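DyP-type peroxidase (Pleurotus ostreatus PC15, PDB 6FSK) probably catalyses the hydrogen peroxide-dependent oxidation of dyes and other substrates, manganese(II) apparently among them, using a bound heme b cofactor. Local coordinates at residues 275-280 with 287-292; 280-285 with 308-313. The protein carries 1 engineered substitution. All blocks are in the same frame, centred on the assembly; numbering follows the deposited sequence.

Contact 1 (275-280 with 287-292)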
loop_
_atom_site.group_PDB
_atom_site.type_symbol
_atom_site.label_atom_id
_atom_site.label_comp_id
_atom_site.label_asym_id
_atom_site.label_seq_id
_atom_site.Cartn_x
_atom_site.Cartn_y
_atom_site.Cartn_z
ATOM N N LEU A 275 12.453 -20.026 -2.890
ATOM C CA LEU A 275 11.059 -19.905 -3.303
ATOM C C LEU A 275 10.418 -18.642 -2.797
ATOM O O LEU A 275 9.693 -17.966 -3.552
ATOM C CB LEU A 275 10.193 -21.134 -2.914
ATOM C CG LEU A 275 8.691 -21.029 -3.211
ATOM C CD1 LEU A 275 8.504 -20.936 -4.700
ATOM C CD2 LEU A 275 7.964 -22.255 -2.637
ATOM N N GLY A 276 10.635 -18.357 -1.508
ATOM C CA GLY A 276 10.076 -17.113 -0.926
ATOM C C GLY A 276 10.528 -15.887 -1.685
ATOM O O GLY A 276 9.716 -15.017 -2.033
ATOM N N ALA A 277 11.809 -15.848 -1.952
ATOM C CA ALA A 277 12.414 -14.724 -2.672
ATOM C C ALA A 277 11.830 -14.560 -4.048
ATOM O O ALA A 277 11.585 -13.457 -4.536
ATOM C CB ALA A 277 13.933 -14.871 -2.742
ATOM N N ARG A 278 11.572 -15.697 -4.696
ATOM C CA ARG A 278 11.027 -15.718 -6.073
ATOM C C ARG A 278 9.542 -15.349 -6.108
ATOM O O ARG A 278 9.102 -14.717 -7.078
ATOM C CB ARG A 278 11.394 -17.014 -6.771
ATOM C CG ARG A 278 12.864 -17.137 -7.063
ATOM C CD ARG A 278 13.242 -18.387 -7.764
ATOM N NE ARG A 278 12.554 -18.574 -9.089
ATOM C CZ ARG A 278 13.043 -18.171 -10.284
ATOM N NH1 ARG A 278 14.150 -17.399 -10.356
ATOM N NH2 ARG A 278 12.436 -18.496 -11.422
ATOM N N ILE A 279 8.809 -15.634 -5.049
ATOM C CA ILE A 279 7.416 -15.248 -4.955
ATOM C C ILE A 279 7.328 -13.715 -4.724
ATOM O O ILE A 279 6.402 -13.083 -5.198
ATOM C CB ILE A 279 6.713 -16.004 -3.795
ATOM C CG1 ILE A 279 6.382 -17.404 -4.388
ATOM C CG2 ILE A 279 5.519 -15.217 -3.260
ATOM C CD1 ILE A 279 5.922 -18.335 -3.307
ATOM N N VAL A 280 8.255 -13.146 -3.967
ATOM C CA VAL A 280 8.195 -11.705 -3.666
ATOM C C VAL A 280 8.848 -10.888 -4.748
ATOM O O VAL A 280 8.357 -9.830 -5.161
ATOM C CB VAL A 280 8.862 -11.448 -2.308
ATOM C CG1 VAL A 280 8.940 -9.934 -2.053
ATOM C CG2 VAL A 280 8.059 -12.125 -1.224
ATOM N N ALA A 287 17.351 -7.518 -1.124
ATOM C CA ALA A 287 18.112 -7.622 -2.341
ATOM C C ALA A 287 17.191 -8.136 -3.494
ATOM O O ALA A 287 16.549 -9.163 -3.321
ATOM C CB ALA A 287 19.300 -8.561 -2.170
ATOM N N PRO A 288 17.174 -7.481 -4.640
ATOM C CA PRO A 288 16.308 -7.885 -5.695
ATOM C C PRO A 288 16.847 -9.097 -6.378
ATOM O O PRO A 288 18.046 -9.134 -6.713
ATOM C CB PRO A 288 16.251 -6.679 -6.589
ATOM C CG PRO A 288 17.563 -5.968 -6.329
ATOM C CD PRO A 288 17.888 -6.239 -4.965
ATOM N N ILE A 289 15.988 -10.088 -6.630
ATOM C CA ILE A 289 16.429 -11.299 -7.294
ATOM C C ILE A 289 16.818 -10.989 -8.735
ATOM O O ILE A 289 17.633 -11.735 -9.332
ATOM C CB ILE A 289 15.378 -12.442 -7.231
ATOM C CG1 ILE A 289 14.188 -12.081 -8.040
ATOM C CG2 ILE A 289 15.095 -12.800 -5.773
ATOM C CD1 ILE A 289 13.097 -13.132 -7.927
ATOM N N GLU A 290 16.296 -9.938 -9.393
ATOM C CA GLU A 290 16.672 -9.638 -10.737
ATOM C C GLU A 290 18.182 -9.354 -10.843
ATOM O O GLU A 290 18.773 -9.645 -11.893
ATOM C CB GLU A 290 15.854 -8.456 -11.247
ATOM C CG GLU A 290 16.096 -7.954 -12.644
ATOM C CD GLU A 290 15.761 -8.962 -13.744
ATOM O OE1 GLU A 290 15.082 -10.016 -13.499
ATOM O OE2 GLU A 290 16.146 -8.650 -14.895
ATOM N N ILE A 291 18.745 -8.765 -9.795
ATOM C CA ILE A 291 20.213 -8.473 -9.735
ATOM C C ILE A 291 20.927 -9.688 -9.185
ATOM O O ILE A 291 22.010 -10.086 -9.752
ATOM C CB ILE A 291 20.496 -7.203 -8.933
ATOM C CG1 ILE A 291 19.790 -6.018 -9.580
ATOM C CG2 ILE A 291 22.020 -6.968 -8.773
ATOM C CD1 ILE A 291 19.964 -4.670 -8.907
ATOM N N THR A 292 20.439 -10.308 -8.114
ATOM C CA THR A 292 21.095 -11.451 -7.496
ATOM C C THR A 292 20.153 -12.668 -7.401
ATOM O O THR A 292 19.520 -12.898 -6.370
ATOM C CB THR A 292 21.767 -11.065 -6.165
ATOM O OG1 THR A 292 22.534 -12.149 -5.649
ATOM C CG2 THR A 292 20.783 -10.572 -5.116
#

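Contact 2 (280-285 with 308-313). With HEM (protoporphyrin IX containing Fe), chain C.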
loop_
_atom_site.group_PDB
_atom_site.type_symbol
_atom_site.label_atom_id
_atom_site.label_comp_id
_atom_site.label_asym_id
_atom_site.label_seq_id
_atom_site.Cartn_x
_atom_site.Cartn_y
_atom_site.Cartn_z
ATOM N N VAL A 280 8.255 -13.146 -3.967
ATOM C CA VAL A 280 8.195 -11.705 -3.666
ATOM C C VAL A 280 8.848 -10.888 -4.748
ATOM O O VAL A 280 8.357 -9.830 -5.161
ATOM C CB VAL A 280 8.862 -11.448 -2.308
ATOM C CG1 VAL A 280 8.940 -9.934 -2.053
ATOM C CG2 VAL A 280 8.059 -12.125 -1.224
ATOM N N GLY A 281 9.972 -11.357 -5.251
ATOM C CA GLY A 281 10.883 -10.579 -6.130
ATOM C C GLY A 281 12.102 -10.021 -5.440
ATOM O O GLY A 281 12.939 -9.419 -6.149
ATOM N N ARG A 282 12.192 -10.262 -4.132
ATOM C CA ARG A 282 13.349 -9.883 -3.330
ATOM C C ARG A 282 13.588 -10.893 -2.291
ATOM O O ARG A 282 12.622 -11.494 -1.811
ATOM C CB ARG A 282 13.160 -8.486 -2.653
ATOM C CG ARG A 282 12.957 -7.287 -3.550
ATOM C CD ARG A 282 12.761 -6.007 -2.781
ATOM N NE ARG A 282 12.545 -4.895 -3.666
ATOM C CZ ARG A 282 13.517 -4.171 -4.244
ATOM N NH1 ARG A 282 14.795 -4.301 -3.916
ATOM N NH2 ARG A 282 13.203 -3.231 -5.071
ATOM N N TRP A 283 14.874 -11.078 -1.934
ATOM C CA TRP A 283 15.216 -11.800 -0.713
ATOM C C TRP A 283 14.677 -11.011 0.486
ATOM O O TRP A 283 14.388 -9.802 0.372
ATOM C CB TRP A 283 16.759 -11.924 -0.690
ATOM C CG TRP A 283 17.291 -12.708 -1.809
ATOM C CD1 TRP A 283 17.742 -12.219 -3.003
ATOM C CD2 TRP A 283 17.442 -14.144 -1.894
ATOM N NE1 TRP A 283 18.148 -13.267 -3.832
ATOM C CE2 TRP A 283 18.012 -14.427 -3.165
ATOM C CE3 TRP A 283 17.217 -15.186 -1.030
ATOM C CZ2 TRP A 283 18.291 -15.746 -3.589
ATOM C CZ3 TRP A 283 17.528 -16.479 -1.438
ATOM C CH2 TRP A 283 18.022 -16.742 -2.728
ATOM N N LYS A 284 14.594 -11.687 1.623
ATOM C CA LYS A 284 14.118 -11.035 2.857
ATOM C C LYS A 284 14.902 -9.810 3.180
ATOM O O LYS A 284 14.356 -8.828 3.698
ATOM C CB LYS A 284 14.063 -12.057 3.986
ATOM C CG LYS A 284 12.892 -12.997 3.904
ATOM C CD LYS A 284 12.842 -13.921 5.111
ATOM C CE LYS A 284 11.659 -14.847 5.057
ATOM N NZ LYS A 284 11.587 -15.770 6.207
ATOM N N SER A 285 16.214 -9.818 2.894
ATOM C CA SER A 285 17.022 -8.626 3.078
ATOM C C SER A 285 16.626 -7.380 2.288
ATOM O O SER A 285 16.999 -6.271 2.675
ATOM C CB SER A 285 18.433 -8.967 2.579
ATOM O OG SER A 285 18.500 -9.157 1.171
ATOM N N ASN A 308 17.535 -0.914 -6.203
ATOM C CA ASN A 308 16.341 -0.750 -7.041
ATOM C C ASN A 308 16.612 -0.468 -8.501
ATOM O O ASN A 308 15.751 -0.111 -9.265
ATOM C CB ASN A 308 15.403 0.246 -6.329
ATOM C CG ASN A 308 13.964 0.052 -6.751
ATOM O OD1 ASN A 308 13.519 -1.064 -6.911
ATOM N ND2 ASN A 308 13.264 1.145 -6.856
ATOM N N LYS A 309 17.886 -0.612 -8.902
ATOM C CA LYS A 309 18.287 -0.289 -10.284
ATOM C C LYS A 309 18.206 -1.552 -11.124
ATOM O O LYS A 309 19.209 -2.298 -11.345
ATOM C CB LYS A 309 19.779 0.164 -10.224
ATOM C CG LYS A 309 20.375 0.380 -11.579
ATOM C CD LYS A 309 19.738 1.532 -12.222
ATOM C CE LYS A 309 20.798 2.467 -12.823
ATOM N NZ LYS A 309 20.194 2.938 -14.093
ATOM N N PHE A 310 17.002 -1.848 -11.574
ATOM C CA PHE A 310 16.717 -2.997 -12.469
ATOM C C PHE A 310 15.398 -2.683 -13.129
ATOM O O PHE A 310 14.619 -1.842 -12.612
ATOM C CB PHE A 310 16.653 -4.334 -11.738
ATOM C CG PHE A 310 15.600 -4.392 -10.634
ATOM C CD1 PHE A 310 15.898 -3.968 -9.379
ATOM C CD2 PHE A 310 14.338 -4.879 -10.905
ATOM C CE1 PHE A 310 14.966 -4.018 -8.371
ATOM C CE2 PHE A 310 13.410 -4.948 -9.931
ATOM C CZ PHE A 310 13.711 -4.527 -8.694
ATOM N N ASP A 311 15.164 -3.244 -14.309
ATOM C CA ASP A 311 13.959 -2.981 -15.037
ATOM C C ASP A 311 13.331 -4.235 -15.664
ATOM O O ASP A 311 12.353 -4.133 -16.358
ATOM C CB ASP A 311 14.180 -1.900 -16.080
ATOM C CG ASP A 311 15.245 -2.285 -17.109
ATOM O OD1 ASP A 311 15.735 -3.409 -17.175
ATOM O OD2 ASP A 311 15.653 -1.405 -17.887
ATOM N N PHE A 312 13.919 -5.411 -15.402
ATOM C CA PHE A 312 13.524 -6.696 -16.021
ATOM C C PHE A 312 13.942 -6.887 -17.501
ATOM O O PHE A 312 13.652 -7.929 -18.091
ATOM C CB PHE A 312 12.047 -7.076 -15.813
ATOM C CG PHE A 312 11.563 -6.929 -14.379
ATOM C CD1 PHE A 312 12.107 -7.629 -13.360
ATOM C CD2 PHE A 312 10.471 -6.160 -14.116
ATOM C CE1 PHE A 312 11.673 -7.514 -12.055
ATOM C CE2 PHE A 312 9.987 -6.022 -12.801
ATOM C CZ PHE A 312 10.596 -6.718 -11.806
ATOM N N GLY A 313 14.712 -5.950 -17.980
ATOM C CA GLY A 313 15.288 -6.014 -19.315
ATOM C C GLY A 313 14.262 -6.344 -20.348
ATOM O O GLY A 313 13.183 -5.778 -20.400
HETATM C CHA HEM C . 6.378 -3.957 -2.960
HETATM C CHB HEM C . 4.993 -6.872 0.621
HETATM C CHC HEM C . 0.418 -5.641 -0.234
HETATM C CHD HEM C . 1.762 -2.951 -4.033
HETATM C C1A HEM C . 6.442 -4.860 -1.898
HETATM C C2A HEM C . 7.631 -5.422 -1.339
HETATM C C3A HEM C . 7.257 -6.196 -0.311
HETATM C C4A HEM C . 5.826 -6.175 -0.287
HETATM C CMA HEM C . 8.143 -7.039 0.540
HETATM C CAA HEM C . 9.039 -5.185 -1.864
HETATM C CBA HEM C . 9.847 -4.056 -1.239
HETATM C CGA HEM C . 9.326 -2.691 -1.601
HETATM O O1A HEM C . 9.537 -2.221 -2.721
HETATM O O2A HEM C . 8.701 -2.050 -0.719
HETATM C C1B HEM C . 3.601 -6.821 0.729
HETATM C C2B HEM C . 2.820 -7.452 1.692
HETATM C C3B HEM C . 1.518 -7.106 1.512
HETATM C C4B HEM C . 1.534 -6.226 0.334
HETATM C CMB HEM C . 3.319 -8.407 2.747
HETATM C CAB HEM C . 0.258 -7.471 2.196
HETATM C CBB HEM C . 0.215 -7.924 3.430
HETATM C C1C HEM C . 0.307 -4.888 -1.362
HETATM C C2C HEM C . -0.841 -4.406 -2.005
HETATM C C3C HEM C . -0.494 -3.666 -3.097
HETATM C C4C HEM C . 0.948 -3.626 -3.102
HETATM C CMC HEM C . -2.241 -4.663 -1.512
HETATM C CAC HEM C . -1.288 -3.006 -4.170
HETATM C CBC HEM C . -2.514 -3.417 -4.555
HETATM C C1D HEM C . 3.159 -2.971 -3.988
HETATM C C2D HEM C . 3.951 -2.087 -4.898
HETATM C C3D HEM C . 5.266 -2.355 -4.544
HETATM C C4D HEM C . 5.209 -3.398 -3.533
HETATM C CMD HEM C . 3.468 -1.114 -5.897
HETATM C CAD HEM C . 6.535 -1.796 -5.177
HETATM C CBD HEM C . 6.964 -2.544 -6.399
HETATM C CGD HEM C . 8.143 -1.885 -7.071
HETATM O O1D HEM C . 9.088 -2.675 -7.314
HETATM O O2D HEM C . 8.169 -0.681 -7.231
HETATM N NA HEM C . 5.296 -5.408 -1.319
HETATM N NB HEM C . 2.810 -6.148 -0.141
HETATM N NC HEM C . 1.418 -4.493 -2.147
HETATM N ND HEM C . 3.951 -3.768 -3.268
HETATM FE FE HEM C . 3.381 -5.013 -1.773
#

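Contact 1 (275-280 with 287-292)
Ile289 lays both branches of its side chain on Ala277 and Arg278, near the end of a helix the chain has only just left. Its CB points at the helix and the branches part from there. CG2 meets the methyl of Ala277, 3.9 Å from Ala277 CB, and also lies close to that residue's carbonyl oxygen. CG1 takes the place between the backbone N and the carbonyl carbon (chi1 68°), a less roomy choice than the alternatives, and the chain then runs straight on through chi2. This sends CD1 to the helix backbone, where it rests 3.7 Å from Ala277 O and 3.8 Å from Arg278 CA. The same methyl is 4.1 Å from Arg278 CG, the two side chains crossing at about a right angle. No hydrogen bond joins the two segments; the contact is van der Waals in nature, methyls against a backbone carbonyl and aliphatic carbons. It belongs to the C-terminal DyP-type peroxidase region, where helix 268-280 ends and the following loop doubles back over its last turn. In that loop Pro288 O accepts from both Ile291 N (3.2 Å) and Thr292 N (3.0 Å), and residues 289-291 have helical backbone angles, with the Ile289 side chain directed at the helix. Trp283, on the linking loop, packs against Ala277 and Ile289 alike. Arg278 offers only its aliphatic base here: the bend at chi3 turns the guanidinium elsewhere, to the backbone oxygens of Gln321, Thr322 and Gly444. Across the helix, Leu275 and Ile279 pack on Phe255 of helix 249-258, while backbone bonds tie Ile279 to His329, the axial heme ligand, and Val280 to Ile330.

Contact 2 (280-285 with 308-313)
Arg282 reaches Asn308 with one guanidinium nitrogen: NH2 donates to Asn308 OD1 at 2.9 Å, a weak bond, the N-H...O angle being only 123°. OD1 sits at the guanidinium edge, near its plane, while the amide is turned 45° from that plane. This oxygen also accepts from Arg336 NH2, so two arginines share it, and Asn308 ND2 bonds weakly to Ser194 OG. The other terminal nitrogen, Arg282 NH1, is held by the backbone oxygens of Gly286 and Asn307. Van der Waals contacts come next. NH2 meets the edge of the Phe310 ring, 3.8 Å from Phe310 CE1; the cation-pi partner of that ring is Arg336. Extended from CG to NE, the Arg282 chain runs along a heme propionate arm, with NE 3.7 Å and CD 3.8 Å from HEM CBA, and Val280 CG1 touches the ring methyl HEM CMA at 4.0 Å. A leucine in place of Arg282 would probably leave the carbonyls of Gly286 and Asn307 without their donor and Asn308 less firmly placed beside Arg336. Gly281 leaves the helix with positive phi, and in the other segment the Asp311 side chain closes an Asx turn, Gly313 N to Asp311 OD1 2.9 Å. The contact thus joins the loop after helix 268-280 to the one between helices 298-302 and 315-318, while a backbone bond links Asp311 to Asn337 at the start of helix 337-340.

How the contacts relate
Both contacts are buried, although Phe310 in contact 2 is partly exposed, and both hang on the end of helix 268-280, sharing Val280. Their segments alternate along the chain. Contact 1 turns the loop back onto the helix and is held by van der Waals contact without a hydrogen bond; contact 2, beside the heme, is mainly polar and centred on Arg282, its amide oxygen shared with a heme-binding residue. The two meet directly: Thr292 O and Trp283 NE1 are 2.9 Å apart in a probable hydrogen bond, Gly281 O probably accepts from Ile289 N, and Pro288 CB packs 3.5 Å from Phe310 CE1. Loop 287-292 therefore touches both segments of contact 2.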